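Local coordinates for protein acetone carboxylase alpha subunit (Xanthobacter autotrophicus Py2, PDB 5M45) that is the alpha subunit of a multi-subunit carboxylase and belongs to the hydantoinase B/oxoprolinase family, at residues Asp100-Ser105 against Lys262-Ala267; Met525-Lys530 against Ser613-Tyr618; Asp630-Glu635 against Gln682-Arg687. All coordinates share one frame; numbering follows the deposited sequence.

Contact 1: residues Asp100-Ser105 against Lys262-Ala267; sequences DSLLTS and KFAYEA
Leu102 and Leu103 belong to strand 101-104, outermost within this chain in a seven-stranded antiparallel sheet, and both meet Phe263 of helix 257-282, where a helix packs against the edge strand of a sheet. The axes of strand 101-104 and of helix residues 262-267 stand almost square to each other, at 88°, and pass 7.9 Å apart. Leu102 fills the middle of the contact with its two branches: CD2 lies 4.0 Å from Phe263 CD2, at the edge of the ring, while CD1 turns to the small side chain of Ala264, 4.4 Å from its CB. Leu102 CG rests 3.9 Å from the carbonyl oxygen Ala264 O, within van der Waals range. Phe263 CG stands anti to the backbone N (chi1 -173°), and the ring beyond it meets the strand with its CD2-CE2 edge. Leu103 crosses that side chain at about a right angle and adds CD1, 4.1 Å from Phe263 CE2, close to the ring plane. No hydrogen bond joins the segments directly, but Asn371 ND2 bonds to both Leu102 O and Ala267 O and so bridges the two backbones. Helix 54-75 covers Leu103 and Phe263, completing a buried apolar seam of the kind formed where helices pack on an antiparallel sheet.

Contact 2: residues Met525-Lys530 against Ser613-Tyr618; sequences MVWNAK and SDYDLY
The Trp527 and Tyr615 rings form an offset edge-to-face pair, the indole edge turned to the phenol face, with planes at 82° and centroids 5.6 Å apart for the six-membered ring of the indole. The touching corner is Trp527 CZ3, 3.6 Å from Tyr615 CZ, and Tyr615 OH also lies at the indole edge. Met525 runs beside Tyr615, pointing the same way, in a Met-aromatic contact that is oblique to the phenol ring: SD is 3.8 Å from Tyr615 CD1. The chain bends at chi3 (76°), and Met525 CE also meets Tyr615 CD1.

In the backbone, a type II beta turn from Ser613 to Asp616 is held to the end of the neighbouring strand by two bonds, Val526 N to Asp616 O (2.9 Å) and Tyr615 N to Val526 O (3.0 Å). The Asp614 carboxylate then takes two successive backbone N-H groups. Asn528 N reaches OD2 of Asp614 at 3.0 Å, on the syn side but 35° out of the carboxylate plane, whereas Ala529 N meets the syn lone pair of Asp614 OD1 at 3.1 Å. One water donates to both Ala529 O and Asp614 OD2; a second links Ala529 O to Asp614 N. Together these bonds fix the chain as it leaves the strand.

Met525 and Leu617 form an antiparallel non-hydrogen-bonded pair, with Met525 CB 4.0 Å from Leu617 CD2. Their strands, 520-526 and 617-621, are neighbours in a five-stranded antiparallel sheet. Leu567 of helix 567-573 packs on Met525, Tyr615 and Leu617, Trp527 NE1 bonds an acidic side chain on a chain of another protein, and strand 497-504 pairs with 520-526 along its other edge, Val498 bonding the Met525 backbone.

Contact 3: residues Asp630-Glu635 against Gln682-Arg687; sequences DPLDRE and QIRKDR
Asp630 and Arg687 meet tip to tip in a two-pronged, end-on salt bridge, the carboxylate and guanidinium planes only 24° apart. Arg687 NH2 donates to Asp630 OD1 at 2.8 Å and its NH1 to Asp630 OD2 at 2.9 Å, the first bond nearly straight at 172°. Asp630 OD1 also accepts from Leu632 N (3.0 Å), which approaches from above the carboxylate plane. This second bond closes an Asx turn, which fixes the carboxylate at the start of the 3-10 segment 631-633 and presents it to helix 673-690. A water donates to both Asp630 OD2 and Asp633 OD2 and accepts from Arg684 NH2, linking the acidic groups to a second arginine of the helix. The direct salt bridge from Asp633 OD1 to Arg684 NH2 is long, at 3.9 Å; Arg684 NH1 has a stronger partner, a polar side chain on a chain of another protein. That chain's backbone also bonds Arg687 NH1 and Asp630 OD2, placing the ion pair at a subunit interface. On the apolar side, Leu632 CD2 lies over one face of each guanidinium, toward the rim of that of Arg687, and 3.9 Å from Arg684 CG. The other branch, Leu632 CD1, packs on Ile683 CG2 at 3.8 Å.

In the fold
The three contacts follow one another along the chain, each closing before the next opens, and lie far apart. The centres of contacts 1 and 2 are about 50 Å apart, those of contacts 1 and 3 about 52 Å, and those of contacts 2 and 3 about 47 Å. No helix or strand is common to any two of them. Contact 1 sets helix 257-282 on an edge strand of the seven-stranded sheet, contact 2 joins two strands of a separate five-stranded sheet on the opposite side of the chain's centre, and contact 3 ties the loop after strand 617-621 to helix 673-690. Each has a chain of another protein within reach, so these separate parts of the fold all border the larger assembly.

Contact 1: residues Asp100-Ser105 against Lys262-Ala267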
loop_
_atom_site.group_PDB
_atom_site.type_symbol
_atom_site.label_atom_id
_atom_site.label_comp_id
_atom_site.label_asym_id
_atom_site.label_seq_id
_atom_site.Cartn_x
_atom_site.Cartn_y
_atom_site.Cartn_z
ATOM N N ASP A 100 -12.809 -7.689 -25.400
ATOM C CA ASP A 100 -11.863 -8.007 -26.458
ATOM C C ASP A 100 -11.493 -6.759 -27.285
ATOM O O ASP A 100 -12.365 -6.005 -27.684
ATOM C CB ASP A 100 -12.449 -9.082 -27.362
ATOM C CG ASP A 100 -12.649 -10.409 -26.622
ATOM O OD1 ASP A 100 -11.604 -10.936 -26.131
ATOM O OD2 ASP A 100 -13.782 -10.927 -26.570
ATOM N N SER A 101 -10.201 -6.559 -27.545
ATOM C CA SER A 101 -9.729 -5.362 -28.262
ATOM C C SER A 101 -10.051 -5.457 -29.741
ATOM O O SER A 101 -9.954 -6.555 -30.326
ATOM C CB SER A 101 -8.220 -5.145 -28.072
ATOM O OG SER A 101 -7.474 -6.204 -28.654
ATOM N N LEU A 102 -10.474 -4.332 -30.319
ATOM C CA LEU A 102 -10.718 -4.176 -31.757
ATOM C C LEU A 102 -9.549 -3.490 -32.488
ATOM O O LEU A 102 -9.221 -3.856 -33.596
ATOM C CB LEU A 102 -11.878 -3.199 -32.015
ATOM C CG LEU A 102 -13.331 -3.143 -31.746
ATOM C CD1 LEU A 102 -13.709 -3.160 -30.293
ATOM C CD2 LEU A 102 -13.832 -1.843 -32.400
ATOM N N LEU A 103 -9.040 -2.400 -31.908
ATOM C CA LEU A 103 -7.969 -1.556 -32.482
ATOM C C LEU A 103 -7.144 -0.935 -31.340
ATOM O O LEU A 103 -7.656 -0.708 -30.207
ATOM C CB LEU A 103 -8.576 -0.408 -33.308
ATOM C CG LEU A 103 -9.306 -0.820 -34.591
ATOM C CD1 LEU A 103 -10.100 0.283 -35.222
ATOM C CD2 LEU A 103 -8.336 -1.338 -35.642
ATOM N N THR A 104 -5.908 -0.552 -31.656
ATOM C CA THR A 104 -5.015 0.057 -30.661
ATOM C C THR A 104 -4.044 1.046 -31.292
ATOM O O THR A 104 -3.684 0.909 -32.447
ATOM C CB THR A 104 -4.248 -1.064 -29.878
ATOM O OG1 THR A 104 -3.479 -0.523 -28.816
ATOM C CG2 THR A 104 -3.358 -1.857 -30.788
ATOM N N SER A 105 -3.595 2.031 -30.513
ATOM C CA SER A 105 -2.362 2.782 -30.862
ATOM C C SER A 105 -1.154 1.829 -30.795
ATOM O O SER A 105 -1.284 0.730 -30.276
ATOM C CB SER A 105 -2.129 3.959 -29.881
ATOM O OG SER A 105 -1.730 3.507 -28.588
ATOM N N LYS A 262 -21.670 -4.555 -35.630
ATOM C CA LYS A 262 -21.035 -5.627 -36.429
ATOM C C LYS A 262 -19.500 -5.569 -36.437
ATOM O O LYS A 262 -18.857 -6.598 -36.209
ATOM C CB LYS A 262 -21.586 -5.680 -37.853
ATOM C CG LYS A 262 -23.044 -6.138 -37.802
ATOM C CD LYS A 262 -23.569 -6.652 -39.114
ATOM C CE LYS A 262 -23.982 -5.538 -40.037
ATOM N NZ LYS A 262 -25.380 -5.641 -40.547
ATOM N N PHE A 263 -18.939 -4.380 -36.677
ATOM C CA PHE A 263 -17.486 -4.196 -36.720
ATOM C C PHE A 263 -16.812 -4.608 -35.410
ATOM O O PHE A 263 -15.713 -5.206 -35.418
ATOM C CB PHE A 263 -17.153 -2.730 -37.014
ATOM C CG PHE A 263 -15.696 -2.463 -37.231
ATOM C CD1 PHE A 263 -15.092 -2.709 -38.466
ATOM C CD2 PHE A 263 -14.907 -1.934 -36.206
ATOM C CE1 PHE A 263 -13.726 -2.432 -38.678
ATOM C CE2 PHE A 263 -13.561 -1.649 -36.419
ATOM C CZ PHE A 263 -12.968 -1.894 -37.646
ATOM N N ALA A 264 -17.467 -4.290 -34.286
ATOM C CA ALA A 264 -16.897 -4.517 -32.974
ATOM C C ALA A 264 -16.595 -6.008 -32.656
ATOM O O ALA A 264 -15.754 -6.254 -31.781
ATOM C CB ALA A 264 -17.775 -3.910 -31.897
ATOM N N TYR A 265 -17.239 -6.953 -33.354
ATOM C CA TYR A 265 -16.925 -8.387 -33.249
ATOM C C TYR A 265 -16.225 -8.954 -34.492
ATOM O O TYR A 265 -15.290 -9.767 -34.364
ATOM C CB TYR A 265 -18.184 -9.194 -32.829
ATOM C CG TYR A 265 -18.759 -8.643 -31.553
ATOM C CD1 TYR A 265 -19.625 -7.566 -31.580
ATOM C CD2 TYR A 265 -18.384 -9.139 -30.318
ATOM C CE1 TYR A 265 -20.138 -7.001 -30.413
ATOM C CE2 TYR A 265 -18.885 -8.585 -29.136
ATOM C CZ TYR A 265 -19.771 -7.525 -29.205
ATOM O OH TYR A 265 -20.267 -6.952 -28.056
ATOM N N GLU A 266 -16.614 -8.499 -35.686
ATOM C CA GLU A 266 -15.973 -8.955 -36.923
ATOM C C GLU A 266 -14.470 -8.623 -36.949
ATOM O O GLU A 266 -13.685 -9.435 -37.446
ATOM C CB GLU A 266 -16.646 -8.393 -38.177
ATOM C CG GLU A 266 -18.080 -8.885 -38.428
ATOM C CD GLU A 266 -18.662 -8.429 -39.767
ATOM O OE1 GLU A 266 -17.865 -8.126 -40.713
ATOM O OE2 GLU A 266 -19.944 -8.372 -39.876
ATOM N N ALA A 267 -14.076 -7.453 -36.417
ATOM C CA ALA A 267 -12.661 -7.030 -36.452
ATOM C C ALA A 267 -11.746 -8.028 -35.690
ATOM O O ALA A 267 -10.610 -8.260 -36.098
ATOM C CB ALA A 267 -12.483 -5.597 -35.922
#

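Contact 2: residues Met525-Lys530 against Ser613-Tyr618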
loop_
_atom_site.group_PDB
_atom_site.type_symbol
_atom_site.label_atom_id
_atom_site.label_comp_id
_atom_site.label_asym_id
_atom_site.label_seq_id
_atom_site.Cartn_x
_atom_site.Cartn_y
_atom_site.Cartn_z
ATOM N N MET A 525 27.472 11.606 -13.263
ATOM C CA MET A 525 27.999 12.176 -12.024
ATOM C C MET A 525 26.829 12.736 -11.226
ATOM O O MET A 525 26.012 13.481 -11.759
ATOM C CB MET A 525 29.023 13.282 -12.299
ATOM C CG MET A 525 29.787 13.716 -11.041
ATOM S SD MET A 525 31.181 14.889 -11.264
ATOM C CE MET A 525 30.230 16.384 -11.502
ATOM N N VAL A 526 26.756 12.401 -9.940
ATOM C CA VAL A 526 25.698 12.946 -9.053
ATOM C C VAL A 526 25.911 14.464 -8.880
ATOM O O VAL A 526 27.034 14.932 -8.648
ATOM C CB VAL A 526 25.681 12.194 -7.715
ATOM C CG1 VAL A 526 24.602 12.737 -6.782
ATOM C CG2 VAL A 526 25.424 10.689 -7.938
ATOM N N TRP A 527 24.831 15.242 -9.002
ATOM C CA TRP A 527 24.927 16.697 -9.011
ATOM C C TRP A 527 23.606 17.399 -8.589
ATOM O O TRP A 527 22.562 17.229 -9.245
ATOM C CB TRP A 527 25.349 17.176 -10.414
ATOM C CG TRP A 527 25.469 18.666 -10.499
ATOM C CD1 TRP A 527 24.592 19.553 -11.083
ATOM C CD2 TRP A 527 26.508 19.443 -9.921
ATOM N NE1 TRP A 527 25.045 20.843 -10.903
ATOM C CE2 TRP A 527 26.210 20.804 -10.181
ATOM C CE3 TRP A 527 27.638 19.123 -9.159
ATOM C CZ2 TRP A 527 27.042 21.843 -9.757
ATOM C CZ3 TRP A 527 28.474 20.148 -8.738
ATOM C CH2 TRP A 527 28.150 21.509 -9.007
ATOM N N ASN A 528 23.699 18.248 -7.557
ATOM C CA ASN A 528 22.549 18.952 -6.971
ATOM C C ASN A 528 21.504 17.978 -6.341
ATOM O O ASN A 528 20.297 18.287 -6.300
ATOM C CB ASN A 528 21.933 19.909 -8.003
ATOM C CG ASN A 528 21.337 21.175 -7.386
ATOM O OD1 ASN A 528 21.316 21.357 -6.189
ATOM N ND2 ASN A 528 20.827 22.063 -8.242
ATOM N N ALA A 529 21.965 16.821 -5.888
ATOM C CA ALA A 529 21.150 15.858 -5.114
ATOM C C ALA A 529 21.450 15.989 -3.610
ATOM O O ALA A 529 22.578 16.357 -3.219
ATOM C CB ALA A 529 21.459 14.418 -5.558
ATOM N N LYS A 530 20.469 15.645 -2.768
ATOM C CA LYS A 530 20.646 15.601 -1.320
ATOM C C LYS A 530 19.996 14.349 -0.741
ATOM O O LYS A 530 18.937 13.898 -1.220
ATOM C CB LYS A 530 20.026 16.841 -0.641
ATOM C CG LYS A 530 20.548 18.173 -1.198
ATOM C CD LYS A 530 19.615 18.676 -2.313
ATOM C CE LYS A 530 20.314 19.776 -3.134
ATOM N NZ LYS A 530 19.476 20.265 -4.231
ATOM N N SER A 613 26.645 10.520 -3.026
ATOM C CA SER A 613 26.747 11.977 -2.855
ATOM C C SER A 613 27.190 12.655 -4.136
ATOM O O SER A 613 27.767 12.017 -5.014
ATOM C CB SER A 613 27.801 12.342 -1.823
ATOM O OG SER A 613 27.585 11.622 -0.634
ATOM N N ASP A 614 27.020 13.985 -4.172
ATOM C CA ASP A 614 27.520 14.791 -5.281
ATOM C C ASP A 614 29.000 14.469 -5.555
ATOM O O ASP A 614 29.800 14.293 -4.616
ATOM C CB ASP A 614 27.354 16.292 -5.035
ATOM C CG ASP A 614 25.952 16.826 -5.361
ATOM O OD1 ASP A 614 24.978 16.029 -5.518
ATOM O OD2 ASP A 614 25.815 18.102 -5.421
ATOM N N TYR A 615 29.310 14.370 -6.856
ATOM C CA TYR A 615 30.617 14.019 -7.439
ATOM C C TYR A 615 30.927 12.493 -7.504
ATOM O O TYR A 615 31.946 12.105 -8.069
ATOM C CB TYR A 615 31.790 14.821 -6.817
ATOM C CG TYR A 615 31.684 16.322 -7.020
ATOM C CD1 TYR A 615 32.151 16.919 -8.169
ATOM C CD2 TYR A 615 31.194 17.159 -6.004
ATOM C CE1 TYR A 615 32.123 18.291 -8.347
ATOM C CE2 TYR A 615 31.143 18.546 -6.148
ATOM C CZ TYR A 615 31.614 19.106 -7.338
ATOM O OH TYR A 615 31.594 20.466 -7.553
ATOM N N ASP A 616 30.049 11.652 -6.972
ATOM C CA ASP A 616 30.113 10.190 -7.179
ATOM C C ASP A 616 29.704 9.819 -8.622
ATOM O O ASP A 616 29.000 10.605 -9.312
ATOM C CB ASP A 616 29.236 9.428 -6.166
ATOM C CG ASP A 616 29.766 9.462 -4.725
ATOM O OD1 ASP A 616 30.869 9.992 -4.445
ATOM O OD2 ASP A 616 29.046 8.911 -3.833
ATOM N N LEU A 617 30.156 8.633 -9.072
ATOM C CA LEU A 617 29.938 8.167 -10.450
ATOM C C LEU A 617 29.122 6.888 -10.509
ATOM O O LEU A 617 29.240 6.041 -9.635
ATOM C CB LEU A 617 31.272 7.916 -11.145
ATOM C CG LEU A 617 32.212 9.104 -11.361
ATOM C CD1 LEU A 617 33.512 8.621 -11.993
ATOM C CD2 LEU A 617 31.577 10.203 -12.200
ATOM N N TYR A 618 28.322 6.766 -11.564
ATOM C CA TYR A 618 27.475 5.583 -11.847
ATOM C C TYR A 618 27.521 5.330 -13.359
ATOM O O TYR A 618 27.257 6.260 -14.145
ATOM C CB TYR A 618 26.030 5.889 -11.379
ATOM C CG TYR A 618 24.963 4.790 -11.518
ATOM C CD1 TYR A 618 24.497 4.357 -12.774
ATOM C CD2 TYR A 618 24.354 4.229 -10.374
ATOM C CE1 TYR A 618 23.516 3.385 -12.893
ATOM C CE2 TYR A 618 23.373 3.251 -10.492
ATOM C CZ TYR A 618 22.945 2.839 -11.753
ATOM O OH TYR A 618 21.943 1.875 -11.895
HETATM O O HOH W 1 23.907 18.753 -3.720
HETATM O O HOH W 2 24.669 14.797 -2.485
#

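Contact 3: residues Asp630-Glu635 against Gln682-Arg687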
loop_
_atom_site.group_PDB
_atom_site.type_symbol
_atom_site.label_atom_id
_atom_site.label_comp_id
_atom_site.label_asym_id
_atom_site.label_seq_id
_atom_site.Cartn_x
_atom_site.Cartn_y
_atom_site.Cartn_z
ATOM N N ASP A 630 28.163 -18.427 -38.488
ATOM C CA ASP A 630 29.562 -18.620 -38.088
ATOM C C ASP A 630 30.368 -17.332 -38.285
ATOM O O ASP A 630 30.457 -16.852 -39.402
ATOM C CB ASP A 630 30.177 -19.760 -38.941
ATOM C CG ASP A 630 31.583 -20.213 -38.469
ATOM O OD1 ASP A 630 32.231 -19.516 -37.665
ATOM O OD2 ASP A 630 32.031 -21.303 -38.936
ATOM N N PRO A 631 31.007 -16.799 -37.215
ATOM C CA PRO A 631 31.834 -15.582 -37.380
ATOM C C PRO A 631 32.954 -15.729 -38.388
ATOM O O PRO A 631 33.421 -14.738 -38.940
ATOM C CB PRO A 631 32.466 -15.399 -35.988
ATOM C CG PRO A 631 31.528 -16.065 -35.052
ATOM C CD PRO A 631 30.962 -17.233 -35.805
ATOM N N LEU A 632 33.395 -16.968 -38.632
ATOM C CA LEU A 632 34.437 -17.203 -39.644
ATOM C C LEU A 632 33.985 -16.921 -41.095
ATOM O O LEU A 632 34.818 -16.848 -42.010
ATOM C CB LEU A 632 34.978 -18.658 -39.520
ATOM C CG LEU A 632 36.498 -18.775 -39.481
ATOM C CD1 LEU A 632 37.041 -18.178 -38.197
ATOM C CD2 LEU A 632 36.868 -20.245 -39.551
ATOM N N ASP A 633 32.672 -16.784 -41.301
ATOM C CA ASP A 633 32.115 -16.388 -42.578
ATOM C C ASP A 633 31.815 -14.893 -42.703
ATOM O O ASP A 633 31.346 -14.468 -43.758
ATOM C CB ASP A 633 30.876 -17.218 -42.888
ATOM C CG ASP A 633 31.248 -18.725 -43.148
ATOM O OD1 ASP A 633 32.314 -18.971 -43.714
ATOM O OD2 ASP A 633 30.545 -19.679 -42.739
ATOM N N ARG A 634 32.088 -14.083 -41.668
ATOM C CA ARG A 634 31.834 -12.651 -41.769
ATOM C C ARG A 634 32.751 -12.033 -42.826
ATOM O O ARG A 634 33.896 -12.435 -42.947
ATOM C CB ARG A 634 32.043 -11.933 -40.442
ATOM C CG ARG A 634 31.719 -10.427 -40.461
ATOM C CD ARG A 634 31.427 -9.957 -39.063
ATOM N NE ARG A 634 31.122 -8.548 -38.866
ATOM C CZ ARG A 634 29.949 -7.958 -39.189
ATOM N NH1 ARG A 634 28.998 -8.626 -39.833
ATOM N NH2 ARG A 634 29.747 -6.666 -38.912
ATOM N N GLU A 635 32.229 -11.068 -43.572
ATOM C CA GLU A 635 33.005 -10.304 -44.536
ATOM C C GLU A 635 34.171 -9.571 -43.859
ATOM O O GLU A 635 33.920 -8.768 -42.951
ATOM C CB GLU A 635 32.072 -9.342 -45.295
ATOM C CG GLU A 635 32.581 -8.907 -46.667
ATOM C CD GLU A 635 32.689 -10.079 -47.726
ATOM O OE1 GLU A 635 33.859 -10.381 -48.198
ATOM O OE2 GLU A 635 31.611 -10.702 -48.106
ATOM N N GLN A 682 43.707 -21.910 -40.228
ATOM C CA GLN A 682 44.255 -22.383 -38.966
ATOM C C GLN A 682 43.180 -22.535 -37.849
ATOM O O GLN A 682 43.205 -23.523 -37.104
ATOM C CB GLN A 682 45.425 -21.476 -38.552
ATOM C CG GLN A 682 46.079 -21.817 -37.224
ATOM C CD GLN A 682 46.739 -23.207 -37.231
ATOM O OE1 GLN A 682 47.558 -23.505 -38.078
ATOM N NE2 GLN A 682 46.287 -24.080 -36.351
ATOM N N ILE A 683 42.239 -21.606 -37.763
ATOM C CA ILE A 683 41.133 -21.741 -36.800
ATOM C C ILE A 683 40.269 -22.999 -37.073
ATOM O O ILE A 683 39.832 -23.663 -36.130
ATOM C CB ILE A 683 40.305 -20.431 -36.712
ATOM C CG1 ILE A 683 41.111 -19.365 -35.941
ATOM C CG2 ILE A 683 38.973 -20.638 -35.998
ATOM C CD1 ILE A 683 40.576 -17.970 -36.092
ATOM N N ARG A 684 40.037 -23.330 -38.341
ATOM C CA ARG A 684 39.326 -24.591 -38.667
ATOM C C ARG A 684 40.050 -25.816 -38.081
ATOM O O ARG A 684 39.422 -26.705 -37.464
ATOM C CB ARG A 684 39.107 -24.749 -40.174
ATOM C CG ARG A 684 38.084 -23.759 -40.720
ATOM C CD ARG A 684 37.883 -23.809 -42.231
ATOM N NE ARG A 684 36.906 -22.792 -42.571
ATOM C CZ ARG A 684 35.582 -22.897 -42.443
ATOM N NH1 ARG A 684 34.997 -24.053 -42.059
ATOM N NH2 ARG A 684 34.813 -21.831 -42.726
ATOM N N LYS A 685 41.366 -25.830 -38.197
ATOM C CA LYS A 685 42.138 -26.888 -37.550
ATOM C C LYS A 685 42.112 -26.858 -36.014
ATOM O O LYS A 685 42.011 -27.901 -35.366
ATOM C CB LYS A 685 43.573 -26.885 -38.058
ATOM C CG LYS A 685 43.642 -27.183 -39.534
ATOM C CD LYS A 685 44.920 -27.927 -39.860
ATOM C CE LYS A 685 45.887 -27.016 -40.520
ATOM N NZ LYS A 685 45.590 -27.078 -41.994
ATOM N N ASP A 686 42.193 -25.659 -35.448
ATOM C CA ASP A 686 42.088 -25.498 -33.988
ATOM C C ASP A 686 40.762 -26.035 -33.441
ATOM O O ASP A 686 40.727 -26.661 -32.379
ATOM C CB ASP A 686 42.144 -24.016 -33.551
ATOM C CG ASP A 686 43.476 -23.323 -33.859
ATOM O OD1 ASP A 686 44.514 -23.988 -34.065
ATOM O OD2 ASP A 686 43.410 -22.037 -33.873
ATOM N N ARG A 687 39.671 -25.745 -34.147
ATOM C CA ARG A 687 38.340 -26.229 -33.756
ATOM C C ARG A 687 38.267 -27.751 -33.673
ATOM O O ARG A 687 37.684 -28.295 -32.736
ATOM C CB ARG A 687 37.241 -25.692 -34.691
ATOM C CG ARG A 687 37.015 -24.176 -34.572
ATOM C CD ARG A 687 36.203 -23.623 -35.711
ATOM N NE ARG A 687 35.617 -22.298 -35.462
ATOM C CZ ARG A 687 34.729 -21.706 -36.285
ATOM N NH1 ARG A 687 34.311 -22.331 -37.410
ATOM N NH2 ARG A 687 34.223 -20.516 -35.992
HETATM O O HOH W 3 32.012 -21.759 -41.674
#